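Local structure of peptidase S15/CocE/NonD (Thaumarchaeota archaeon SCGC AB-539-E09, 4PF1) at residues A[229-234]-A[580-585]; A[338-343]-A[522-527]; A[437-442]-A[454-459]; A[459-464]-A[573-578]. The protein is an archaeal aminopeptidase, a serine peptidase of the S15 family with an alpha/beta-hydrolase fold that probably cleaves at the N-terminal end of peptides. All blocks are in the same frame, centred on the assembly; numbering follows the deposited sequence.

Contact 1: A[229-234]-A[580-585]; sequences YDTYDA and WFPLYD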
# COMPACT_ATOMS: atom_id res chain seq x y z
N TYR A 229 17.71 8.85 -13.45
CA TYR A 229 16.58 8.85 -12.51
C TYR A 229 16.93 9.69 -11.27
O TYR A 229 16.15 10.57 -10.89
CB TYR A 229 16.20 7.41 -12.12
CG TYR A 229 14.98 7.32 -11.23
CD1 TYR A 229 13.70 7.53 -11.75
CD2 TYR A 229 15.09 7.00 -9.88
CE1 TYR A 229 12.57 7.45 -10.93
CE2 TYR A 229 13.97 6.91 -9.06
CZ TYR A 229 12.71 7.13 -9.59
OH TYR A 229 11.60 7.04 -8.78
N ASP A 230 18.11 9.45 -10.67
CA ASP A 230 18.59 10.19 -9.51
C ASP A 230 19.17 11.55 -9.95
O ASP A 230 20.19 11.59 -10.64
CB ASP A 230 19.64 9.35 -8.75
CG ASP A 230 20.11 9.93 -7.43
OD1 ASP A 230 19.37 10.75 -6.83
OD2 ASP A 230 21.21 9.55 -6.97
N THR A 231 18.50 12.65 -9.57
CA THR A 231 18.90 14.02 -9.96
C THR A 231 20.22 14.43 -9.29
O THR A 231 20.98 15.19 -9.88
CB THR A 231 17.79 15.03 -9.68
OG1 THR A 231 17.48 15.04 -8.28
CG2 THR A 231 16.53 14.76 -10.50
N TYR A 232 20.48 13.92 -8.07
CA TYR A 232 21.72 14.17 -7.32
C TYR A 232 22.93 13.86 -8.20
O TYR A 232 23.81 14.70 -8.36
CB TYR A 232 21.75 13.32 -6.03
CG TYR A 232 22.99 13.50 -5.18
CD1 TYR A 232 24.17 12.84 -5.49
CD2 TYR A 232 22.97 14.30 -4.04
CE1 TYR A 232 25.32 12.99 -4.71
CE2 TYR A 232 24.10 14.44 -3.23
CZ TYR A 232 25.28 13.79 -3.58
OH TYR A 232 26.40 13.92 -2.80
N ASP A 233 22.93 12.66 -8.82
CA ASP A 233 23.97 12.19 -9.72
C ASP A 233 24.08 13.08 -10.96
O ASP A 233 25.19 13.50 -11.31
CB ASP A 233 23.67 10.74 -10.14
CG ASP A 233 24.79 9.79 -9.84
OD1 ASP A 233 25.75 9.74 -10.63
OD2 ASP A 233 24.71 9.09 -8.81
N ALA A 234 22.94 13.41 -11.59
CA ALA A 234 22.86 14.23 -12.81
C ALA A 234 23.46 15.63 -12.63
O ALA A 234 24.31 16.02 -13.43
CB ALA A 234 21.42 14.34 -13.28
N TRP A 580 23.19 21.58 0.33
CA TRP A 580 21.79 21.14 0.29
C TRP A 580 21.48 20.79 -1.16
O TRP A 580 20.78 21.52 -1.86
CB TRP A 580 20.90 22.29 0.80
CG TRP A 580 19.96 21.97 1.93
CD1 TRP A 580 19.78 20.76 2.55
CD2 TRP A 580 19.03 22.88 2.54
NE1 TRP A 580 18.81 20.87 3.52
CE2 TRP A 580 18.33 22.15 3.53
CE3 TRP A 580 18.74 24.24 2.36
CZ2 TRP A 580 17.36 22.75 4.34
CZ3 TRP A 580 17.77 24.83 3.16
CH2 TRP A 580 17.08 24.08 4.13
N PHE A 581 22.06 19.67 -1.63
CA PHE A 581 22.12 19.24 -3.03
C PHE A 581 21.13 18.10 -3.38
O PHE A 581 20.86 17.26 -2.54
CB PHE A 581 23.57 18.78 -3.28
CG PHE A 581 24.02 18.74 -4.72
CD1 PHE A 581 24.35 19.91 -5.39
CD2 PHE A 581 24.10 17.54 -5.41
CE1 PHE A 581 24.75 19.88 -6.73
CE2 PHE A 581 24.49 17.51 -6.75
CZ PHE A 581 24.82 18.68 -7.40
N PRO A 582 20.58 18.03 -4.63
CA PRO A 582 20.82 18.88 -5.81
C PRO A 582 19.90 20.10 -5.93
O PRO A 582 20.05 20.87 -6.88
CB PRO A 582 20.59 17.92 -6.98
CG PRO A 582 19.50 17.02 -6.48
CD PRO A 582 19.69 16.90 -4.98
N LEU A 583 18.95 20.29 -4.97
CA LEU A 583 18.02 21.43 -4.97
C LEU A 583 18.80 22.74 -5.12
O LEU A 583 18.51 23.52 -6.01
CB LEU A 583 17.16 21.44 -3.68
CG LEU A 583 16.14 22.60 -3.50
CD1 LEU A 583 15.25 22.78 -4.75
CD2 LEU A 583 15.29 22.38 -2.28
N TYR A 584 19.85 22.92 -4.30
CA TYR A 584 20.74 24.08 -4.40
C TYR A 584 22.04 23.67 -5.06
O TYR A 584 22.56 22.59 -4.77
CB TYR A 584 21.00 24.68 -3.01
CG TYR A 584 19.77 25.29 -2.39
CD1 TYR A 584 18.94 24.53 -1.55
CD2 TYR A 584 19.39 26.60 -2.66
CE1 TYR A 584 17.79 25.07 -1.00
CE2 TYR A 584 18.25 27.15 -2.09
CZ TYR A 584 17.44 26.38 -1.28
OH TYR A 584 16.31 26.93 -0.73
N ASP A 585 22.59 24.53 -5.94
CA ASP A 585 23.88 24.24 -6.56
C ASP A 585 24.99 24.36 -5.49
O ASP A 585 24.80 25.06 -4.49
CB ASP A 585 24.16 25.13 -7.79
CG ASP A 585 24.28 26.63 -7.53
OD1 ASP A 585 23.85 27.08 -6.44
OD2 ASP A 585 24.75 27.34 -8.43

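Contact 2: A[338-343]-A[522-527]; sequences LGPLQF and GGYQQM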
# COMPACT_ATOMS: atom_id res chain seq x y z
N LEU A 338 0.46 15.89 6.79
CA LEU A 338 1.61 16.23 5.95
C LEU A 338 2.77 15.32 6.34
O LEU A 338 3.37 15.51 7.40
CB LEU A 338 2.00 17.71 6.07
CG LEU A 338 3.18 18.15 5.17
CD1 LEU A 338 2.79 18.15 3.70
CD2 LEU A 338 3.68 19.49 5.57
N GLY A 339 3.01 14.30 5.52
CA GLY A 339 3.99 13.27 5.83
C GLY A 339 3.55 12.49 7.06
O GLY A 339 2.40 12.04 7.12
N PRO A 340 4.38 12.41 8.12
CA PRO A 340 3.95 11.69 9.33
C PRO A 340 3.11 12.55 10.28
O PRO A 340 2.52 12.01 11.22
CB PRO A 340 5.28 11.28 9.99
CG PRO A 340 6.38 11.89 9.15
CD PRO A 340 5.77 12.90 8.25
N LEU A 341 3.07 13.89 10.05
CA LEU A 341 2.33 14.82 10.91
C LEU A 341 0.85 14.77 10.64
O LEU A 341 0.44 14.86 9.48
CB LEU A 341 2.85 16.27 10.76
CG LEU A 341 4.36 16.51 10.89
CD1 LEU A 341 4.66 17.99 10.79
CD2 LEU A 341 4.90 15.97 12.20
N GLN A 342 0.03 14.66 11.70
CA GLN A 342 -1.43 14.62 11.60
C GLN A 342 -2.05 15.83 12.29
O GLN A 342 -1.74 16.11 13.45
CB GLN A 342 -1.97 13.31 12.18
CG GLN A 342 -1.62 12.09 11.34
CD GLN A 342 -2.00 10.80 12.01
OE1 GLN A 342 -1.46 10.44 13.06
NE2 GLN A 342 -2.90 10.06 11.40
N PHE A 343 -2.88 16.57 11.55
CA PHE A 343 -3.52 17.79 12.04
C PHE A 343 -4.98 17.51 12.43
O PHE A 343 -5.52 16.46 12.09
CB PHE A 343 -3.41 18.92 10.98
CG PHE A 343 -2.02 19.08 10.40
CD1 PHE A 343 -0.91 19.25 11.23
CD2 PHE A 343 -1.82 19.04 9.02
CE1 PHE A 343 0.37 19.37 10.69
CE2 PHE A 343 -0.53 19.16 8.49
CZ PHE A 343 0.55 19.34 9.32
N GLY A 522 9.21 7.21 16.84
CA GLY A 522 10.17 7.32 17.93
C GLY A 522 11.54 7.75 17.45
O GLY A 522 12.10 7.12 16.54
N GLY A 523 12.05 8.84 18.01
CA GLY A 523 13.36 9.40 17.66
C GLY A 523 13.35 10.33 16.47
O GLY A 523 14.37 10.96 16.17
N TYR A 524 12.20 10.43 15.78
CA TYR A 524 11.97 11.23 14.57
C TYR A 524 12.48 12.67 14.74
O TYR A 524 12.07 13.39 15.66
CB TYR A 524 10.46 11.17 14.23
CG TYR A 524 9.92 12.11 13.17
CD1 TYR A 524 10.60 12.33 11.97
CD2 TYR A 524 8.63 12.65 13.28
CE1 TYR A 524 10.07 13.13 10.97
CE2 TYR A 524 8.08 13.44 12.28
CZ TYR A 524 8.81 13.69 11.12
OH TYR A 524 8.26 14.48 10.15
N GLN A 525 13.44 13.05 13.89
CA GLN A 525 14.05 14.38 13.86
C GLN A 525 13.31 15.23 12.82
O GLN A 525 13.81 15.47 11.72
CB GLN A 525 15.55 14.29 13.56
CG GLN A 525 16.38 13.79 14.75
CD GLN A 525 17.87 13.78 14.47
OE1 GLN A 525 18.36 14.44 13.56
NE2 GLN A 525 18.62 13.07 15.30
N GLN A 526 12.08 15.63 13.18
CA GLN A 526 11.19 16.39 12.31
C GLN A 526 11.71 17.80 12.06
O GLN A 526 11.75 18.62 12.98
CB GLN A 526 9.79 16.47 12.95
CG GLN A 526 8.75 17.18 12.08
CD GLN A 526 7.85 18.07 12.90
OE1 GLN A 526 7.28 17.66 13.93
NE2 GLN A 526 7.69 19.30 12.46
N MET A 527 12.06 18.10 10.79
CA MET A 527 12.48 19.45 10.42
C MET A 527 11.29 20.39 10.60
O MET A 527 10.15 20.00 10.29
CB MET A 527 13.03 19.49 8.99
CG MET A 527 13.89 20.73 8.73
SD MET A 527 15.04 20.51 7.36
CE MET A 527 13.89 20.63 5.96

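Contact 3: A[437-442]-A[454-459]; sequences PYRQRP and GEWLVD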
# COMPACT_ATOMS: atom_id res chain seq x y z
N PRO A 437 23.12 15.40 0.60
CA PRO A 437 21.83 15.35 -0.11
C PRO A 437 20.72 15.97 0.73
O PRO A 437 20.61 15.66 1.92
CB PRO A 437 21.63 13.85 -0.36
CG PRO A 437 22.39 13.18 0.72
CD PRO A 437 23.53 14.06 1.09
N TYR A 438 19.92 16.91 0.14
CA TYR A 438 18.84 17.62 0.85
C TYR A 438 17.76 16.64 1.32
O TYR A 438 17.05 16.92 2.28
CB TYR A 438 18.25 18.76 -0.01
CG TYR A 438 17.18 18.36 -1.01
CD1 TYR A 438 17.49 17.62 -2.14
CD2 TYR A 438 15.88 18.86 -0.89
CE1 TYR A 438 16.52 17.30 -3.09
CE2 TYR A 438 14.90 18.56 -1.85
CZ TYR A 438 15.22 17.78 -2.94
OH TYR A 438 14.26 17.49 -3.88
N ARG A 439 17.67 15.49 0.64
CA ARG A 439 16.77 14.39 0.98
C ARG A 439 17.51 13.10 0.79
O ARG A 439 18.57 13.09 0.16
CB ARG A 439 15.53 14.41 0.08
CG ARG A 439 14.63 15.60 0.23
CD ARG A 439 13.33 15.35 -0.47
NE ARG A 439 12.38 14.65 0.40
CZ ARG A 439 11.25 14.10 -0.02
NH1 ARG A 439 10.92 14.13 -1.31
NH2 ARG A 439 10.43 13.50 0.84
N GLN A 440 16.93 11.99 1.28
CA GLN A 440 17.50 10.66 1.08
C GLN A 440 17.44 10.31 -0.41
O GLN A 440 16.49 10.69 -1.09
CB GLN A 440 16.78 9.61 1.94
CG GLN A 440 17.14 9.72 3.43
CD GLN A 440 16.65 8.56 4.26
OE1 GLN A 440 17.40 7.96 5.03
NE2 GLN A 440 15.36 8.24 4.17
N ARG A 441 18.50 9.68 -0.92
CA ARG A 441 18.58 9.34 -2.33
C ARG A 441 17.76 8.08 -2.65
O ARG A 441 17.56 7.26 -1.75
CB ARG A 441 20.04 9.20 -2.77
CG ARG A 441 20.63 10.56 -3.13
CD ARG A 441 22.12 10.52 -3.25
NE ARG A 441 22.55 10.00 -4.54
CZ ARG A 441 23.76 9.50 -4.77
NH1 ARG A 441 24.08 9.07 -5.98
NH2 ARG A 441 24.65 9.44 -3.80
N PRO A 442 17.19 7.95 -3.88
CA PRO A 442 17.34 8.84 -5.05
C PRO A 442 16.50 10.12 -4.99
O PRO A 442 15.33 10.09 -4.57
CB PRO A 442 16.91 7.94 -6.21
CG PRO A 442 15.88 7.02 -5.60
CD PRO A 442 16.38 6.76 -4.20
N GLY A 454 6.35 17.78 -1.88
CA GLY A 454 5.43 18.52 -1.04
C GLY A 454 5.55 18.22 0.44
O GLY A 454 5.10 19.01 1.27
N GLU A 455 6.19 17.08 0.79
CA GLU A 455 6.35 16.65 2.18
C GLU A 455 7.78 16.87 2.71
O GLU A 455 8.02 16.65 3.90
CB GLU A 455 6.00 15.15 2.33
CG GLU A 455 4.77 14.68 1.57
CD GLU A 455 4.47 13.19 1.65
OE1 GLU A 455 3.32 12.80 1.34
OE2 GLU A 455 5.38 12.40 2.02
N TRP A 456 8.73 17.27 1.84
CA TRP A 456 10.16 17.35 2.16
C TRP A 456 10.53 18.26 3.34
O TRP A 456 11.46 17.92 4.07
CB TRP A 456 10.98 17.68 0.89
CG TRP A 456 11.57 19.06 0.77
CD1 TRP A 456 11.13 20.06 -0.05
CD2 TRP A 456 12.84 19.49 1.28
NE1 TRP A 456 12.02 21.11 -0.02
CE2 TRP A 456 13.07 20.80 0.80
CE3 TRP A 456 13.80 18.91 2.14
CZ2 TRP A 456 14.20 21.54 1.16
CZ3 TRP A 456 14.91 19.65 2.49
CH2 TRP A 456 15.11 20.95 2.00
N LEU A 457 9.80 19.36 3.58
CA LEU A 457 10.16 20.26 4.68
C LEU A 457 9.88 19.68 6.09
O LEU A 457 10.33 20.26 7.08
CB LEU A 457 9.51 21.65 4.53
CG LEU A 457 10.15 22.56 3.47
CD1 LEU A 457 9.51 23.92 3.48
CD2 LEU A 457 11.67 22.71 3.68
N VAL A 458 9.20 18.51 6.18
CA VAL A 458 8.98 17.83 7.46
C VAL A 458 9.76 16.49 7.50
O VAL A 458 9.53 15.67 8.39
CB VAL A 458 7.47 17.66 7.85
CG1 VAL A 458 6.79 19.01 8.01
CG2 VAL A 458 6.72 16.78 6.86
N ASP A 459 10.73 16.31 6.58
CA ASP A 459 11.58 15.11 6.49
C ASP A 459 12.34 14.84 7.78
O ASP A 459 12.74 15.78 8.48
CB ASP A 459 12.61 15.27 5.35
CG ASP A 459 12.23 14.69 4.01
OD1 ASP A 459 11.07 14.24 3.85
OD2 ASP A 459 13.09 14.69 3.10
O HOH W 1 15.70 15.63 4.13
O HOH W 2 14.76 12.29 3.16

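Contact 4: A[459-464]-A[573-578]; sequences DDQRHT and MVQVQS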
# COMPACT_ATOMS: atom_id res chain seq x y z
N ASP A 459 10.73 16.31 6.58
CA ASP A 459 11.58 15.11 6.49
C ASP A 459 12.34 14.84 7.78
O ASP A 459 12.74 15.78 8.48
CB ASP A 459 12.61 15.27 5.35
CG ASP A 459 12.23 14.69 4.01
OD1 ASP A 459 11.07 14.24 3.85
OD2 ASP A 459 13.09 14.69 3.10
N ASP A 460 12.58 13.55 8.07
CA ASP A 460 13.40 13.12 9.20
C ASP A 460 14.85 13.50 8.88
O ASP A 460 15.34 13.21 7.80
CB ASP A 460 13.23 11.60 9.43
CG ASP A 460 14.10 11.01 10.53
OD1 ASP A 460 14.41 11.73 11.51
OD2 ASP A 460 14.41 9.81 10.45
N GLN A 461 15.48 14.26 9.78
CA GLN A 461 16.84 14.74 9.58
C GLN A 461 17.88 13.84 10.27
O GLN A 461 19.04 14.24 10.42
CB GLN A 461 16.97 16.21 10.03
CG GLN A 461 16.13 17.20 9.18
CD GLN A 461 16.43 17.13 7.70
OE1 GLN A 461 17.51 17.51 7.24
NE2 GLN A 461 15.47 16.64 6.92
N ARG A 462 17.49 12.60 10.62
CA ARG A 462 18.41 11.63 11.22
C ARG A 462 19.53 11.21 10.24
O ARG A 462 20.63 10.89 10.68
CB ARG A 462 17.66 10.39 11.73
CG ARG A 462 17.18 10.51 13.18
CD ARG A 462 16.48 9.26 13.68
NE ARG A 462 15.21 9.04 13.00
CZ ARG A 462 14.20 8.32 13.50
NH1 ARG A 462 14.31 7.75 14.69
NH2 ARG A 462 13.08 8.17 12.81
N HIS A 463 19.24 11.23 8.90
CA HIS A 463 20.20 10.83 7.86
C HIS A 463 21.40 11.79 7.77
O HIS A 463 22.50 11.35 7.45
CB HIS A 463 19.51 10.67 6.48
CG HIS A 463 19.13 11.95 5.79
ND1 HIS A 463 19.91 12.46 4.75
CD2 HIS A 463 18.04 12.73 5.94
CE1 HIS A 463 19.27 13.54 4.33
NE2 HIS A 463 18.15 13.75 5.02
N THR A 464 21.20 13.07 8.13
CA THR A 464 22.28 14.06 8.16
C THR A 464 22.90 14.14 9.56
O THR A 464 24.05 14.54 9.69
CB THR A 464 21.78 15.44 7.70
OG1 THR A 464 20.61 15.79 8.44
CG2 THR A 464 21.49 15.48 6.22
N MET A 573 16.31 20.77 18.36
CA MET A 573 17.58 20.47 17.70
C MET A 573 17.96 21.53 16.68
O MET A 573 17.10 22.11 16.01
CB MET A 573 17.51 19.09 17.02
CG MET A 573 18.77 18.71 16.25
SD MET A 573 18.66 17.06 15.54
CE MET A 573 19.12 16.07 16.97
N VAL A 574 19.27 21.77 16.55
CA VAL A 574 19.85 22.66 15.56
C VAL A 574 20.90 21.85 14.76
O VAL A 574 21.78 21.22 15.35
CB VAL A 574 20.45 23.95 16.19
CG1 VAL A 574 21.29 24.73 15.17
CG2 VAL A 574 19.35 24.83 16.76
N GLN A 575 20.75 21.84 13.43
CA GLN A 575 21.70 21.18 12.53
C GLN A 575 22.30 22.22 11.58
O GLN A 575 21.58 23.07 11.06
CB GLN A 575 21.04 20.04 11.74
CG GLN A 575 20.92 18.74 12.54
CD GLN A 575 20.38 17.57 11.74
OE1 GLN A 575 20.52 17.49 10.52
NE2 GLN A 575 19.79 16.60 12.43
N VAL A 576 23.64 22.21 11.43
CA VAL A 576 24.36 23.13 10.54
C VAL A 576 25.21 22.33 9.52
O VAL A 576 25.95 21.42 9.91
CB VAL A 576 25.20 24.19 11.31
CG1 VAL A 576 26.21 24.90 10.40
CG2 VAL A 576 24.29 25.22 11.98
N GLN A 577 25.07 22.66 8.23
CA GLN A 577 25.81 22.02 7.14
C GLN A 577 26.18 23.06 6.07
O GLN A 577 25.76 24.22 6.18
CB GLN A 577 25.01 20.84 6.55
CG GLN A 577 23.60 21.19 6.09
CD GLN A 577 22.80 19.95 5.76
OE1 GLN A 577 22.57 19.09 6.61
NE2 GLN A 577 22.34 19.85 4.52
N SER A 578 26.98 22.67 5.05
CA SER A 578 27.46 23.61 4.03
C SER A 578 26.99 23.30 2.59
O SER A 578 27.47 23.93 1.64
CB SER A 578 28.99 23.68 4.07
OG SER A 578 29.44 24.40 5.20

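Contact 1: A[229-234]-A[580-585]
Tyr-232, in the first turn of helix 231-238, takes the edge of Phe-581 against one face of its ring, a T-shaped (edge-to-face) stack that joins a helix of the S15 peptidase region to a loop of the C-terminal non-catalytic region. The two ring centroids are 5.3 Å apart and the planes stand at 88°. Phe-581 CD2 does the touching, 3.7 Å from Tyr-232 CD2 and toward the rim of the phenol ring rather than over its middle. Tyr-232 O lies at the edge of the phenyl ring, near its plane, 3.3 Å from Phe-581 CE2, and the edge thus meets both the ring and the carbonyl of one residue. Alongside, Pro-582 packs on the start of the helix: its CG is 3.4 Å from Thr-231 OG1 and 3.6 Å from Tyr-232 N.

Around this first shell, polar bonds fix the parts. The Tyr-232 ring, carried to the loop with CG anti to the backbone N (chi1 180°), is tied at its OH to Pro-435 O. With an alanine here, Phe-581 CD2 would probably face a gap and Pro-435 O would lose its phenol partner. Thr-231 OG1 is bonded to Thr-443 and Glu-205, and the carboxylate of Asp-230, at the N-cap, is in a salt bridge with Arg-441. On the loop side, the peptide between Phe-581 and Pro-582 is cis, and both residues direct CB toward the helix; Pro-582 CB sits 3.8 Å above the plane of the Phe-581 ring, toward its rim.

Contact 2: A[338-343]-A[522-527]
Leu-341 and Pro-340, on a small hairpin, meet Tyr-524 and Gln-526 at the start of strand 525-534, through side chains alone. Among the apolar contacts, Pro-340 lies at about a right angle to Tyr-524 and touches the end of its ring, with CG 3.6 Å from Tyr-524 CZ. Leu-341 CD2 comes in at the edge of the same ring, near its plane, 4.1 Å from Tyr-524 CE2.

A second kind of contact sets methyls against an amide. The two branches of Leu-341 divide the carboxamide of Gln-526 between them: CD2 is 3.4 Å from Gln-526 OE1, and CD1 is 3.7 Å from Gln-526 NE2. The leucine reaches this position with CG anti to its carbonyl carbon (chi1 -51°). Gln-526 CB in turn rests over one face of Tyr-524, toward the rim, 3.4 Å above the ring plane.

The polar ends find their partners away from the hairpin. Tyr-524 OH bonds to Val-458 O, Gln-526 OE1 pairs with Trp-511 NE1, and Gln-526 NE2 makes a weak bond of 3.4 Å to Met-527 O. Were Gln-526 an alanine, Trp-511 NE1 would probably lose this acceptor and the Leu-341 methyls would face a gap.

The hairpin closes on itself through Leu-338 N to Leu-341 O, 2.9 Å, and the reverse bond. Gly-339 has the positive phi of the first corner residue and Pro-340 takes the second corner: a two-residue beta-hairpin with a type II' turn, set by its side chains against the start of the edge strand 525-534 and the loop just before it.

Contact 3: A[437-442]-A[454-459]
Arg-439 bends at chi3 (87°) and thereby presents the NE and NH2 edge of its guanidinium to Asp-459, while Tyr-438, with CG between the backbone N and the carbonyl carbon (chi1 84°), turns its ring edge onto Trp-456. The arginine grips side-on: NE reaches Asp-459 OD2 at 2.8 Å and nearly straight (172°), and NH2 reaches Asp-459 OD1 at 3.2 Å. The guanidinium and carboxylate are nearly coplanar. Trp-456 CB lies over one guanidinium face, 3.4 Å from Arg-439 NE, limiting movement on that side. Tyr-438 CD2 meets the six-membered ring of Trp-456 in a T-shaped stack, 3.6 Å from Trp-456 CZ3, and Leu-457 CD2 rests on the opposite indole face. One water lies 2.6 Å from Tyr-438 O and 3.0 Å from Asp-459 OD2; a second accepts from Gln-440 N and donates to the same OD2.

Both segments belong to the long connection between strand 425-430 and helix 462-465, which this clasp draws together, and Arg-439 NH1 is further held by Thr-452 OG1. With OD2 lying in the guanidinium plane and met on its syn side, and with a water proton donated to it, Asp-459 is likely to stay ionised, consistent with a water-accessible salt bridge.

Contact 4: A[459-464]-A[573-578]
Gln-575, on strand 571-577, sends its amide into the start of helix 462-465 and meets Gln-461 and Thr-464 there. Its NE2 donates to Gln-461 O, the carbonyl of the residue at the N-cap position, at 3.2 Å and 163°. That donor approaches from above the carbonyl plane, 52° out of it, yet the acceptor lies in the amide plane of the glutamine. The other end of the amide, Gln-575 OE1, stands 2.7 Å from Thr-464 OG1. The threonine hydroxyl is also 3.0 Å from Gln-461 O, and its single proton can serve either oxygen; OG1 comes to lie between them because it sits between the backbone N and the carbonyl carbon (chi1 51°).

Gln-461 adds its CB, 3.7 Å from Gln-575 NE2, while its own OE1 bonds to Lys-506 NZ. The same lysine binds the OE1 atoms of Gln-575 and Gln-577, so the buried oxygens of three glutamines gather on one cation, while Gln-577 NE2 bonds to Ser-579 O. Behind the helix start, Arg-462 pairs with Asp-460, its NE 2.8 Å from Asp-460 OD2.

Gln-575 and Gln-577 turn CB toward the helix, and the valines between and before them lie on the other face of the strand. This alternation, with a short helix begun at Gln-461 laid on the polar face, fits the beta-sandwich C-terminal domain of S15 peptidases.

How the contacts relate
Contacts 1, 2 and 4 are buried, whereas contact 3 is only partly so and admits water to its salt bridge. Contact 1 joins the peptidase region to the C-terminal one; contacts 3 and 4 lie wholly in the latter and share Asp-459. Contacts 2 and 4 reach the same four-stranded sheet, and Gln-525 N and O link them to Asp-460 OD1 and Gln-461 N. Contact 3 sits in the middle: Tyr-438 N is probably bonded to Phe-581 O of contact 1, and Leu-457 packs on Met-527 of contact 2. Their chemistry differs accordingly: aromatic and proline packing in contact 1, methyls on an amide in contact 2, a salt bridge beside a second T-shaped stack in contact 3, and buried amides in contact 4.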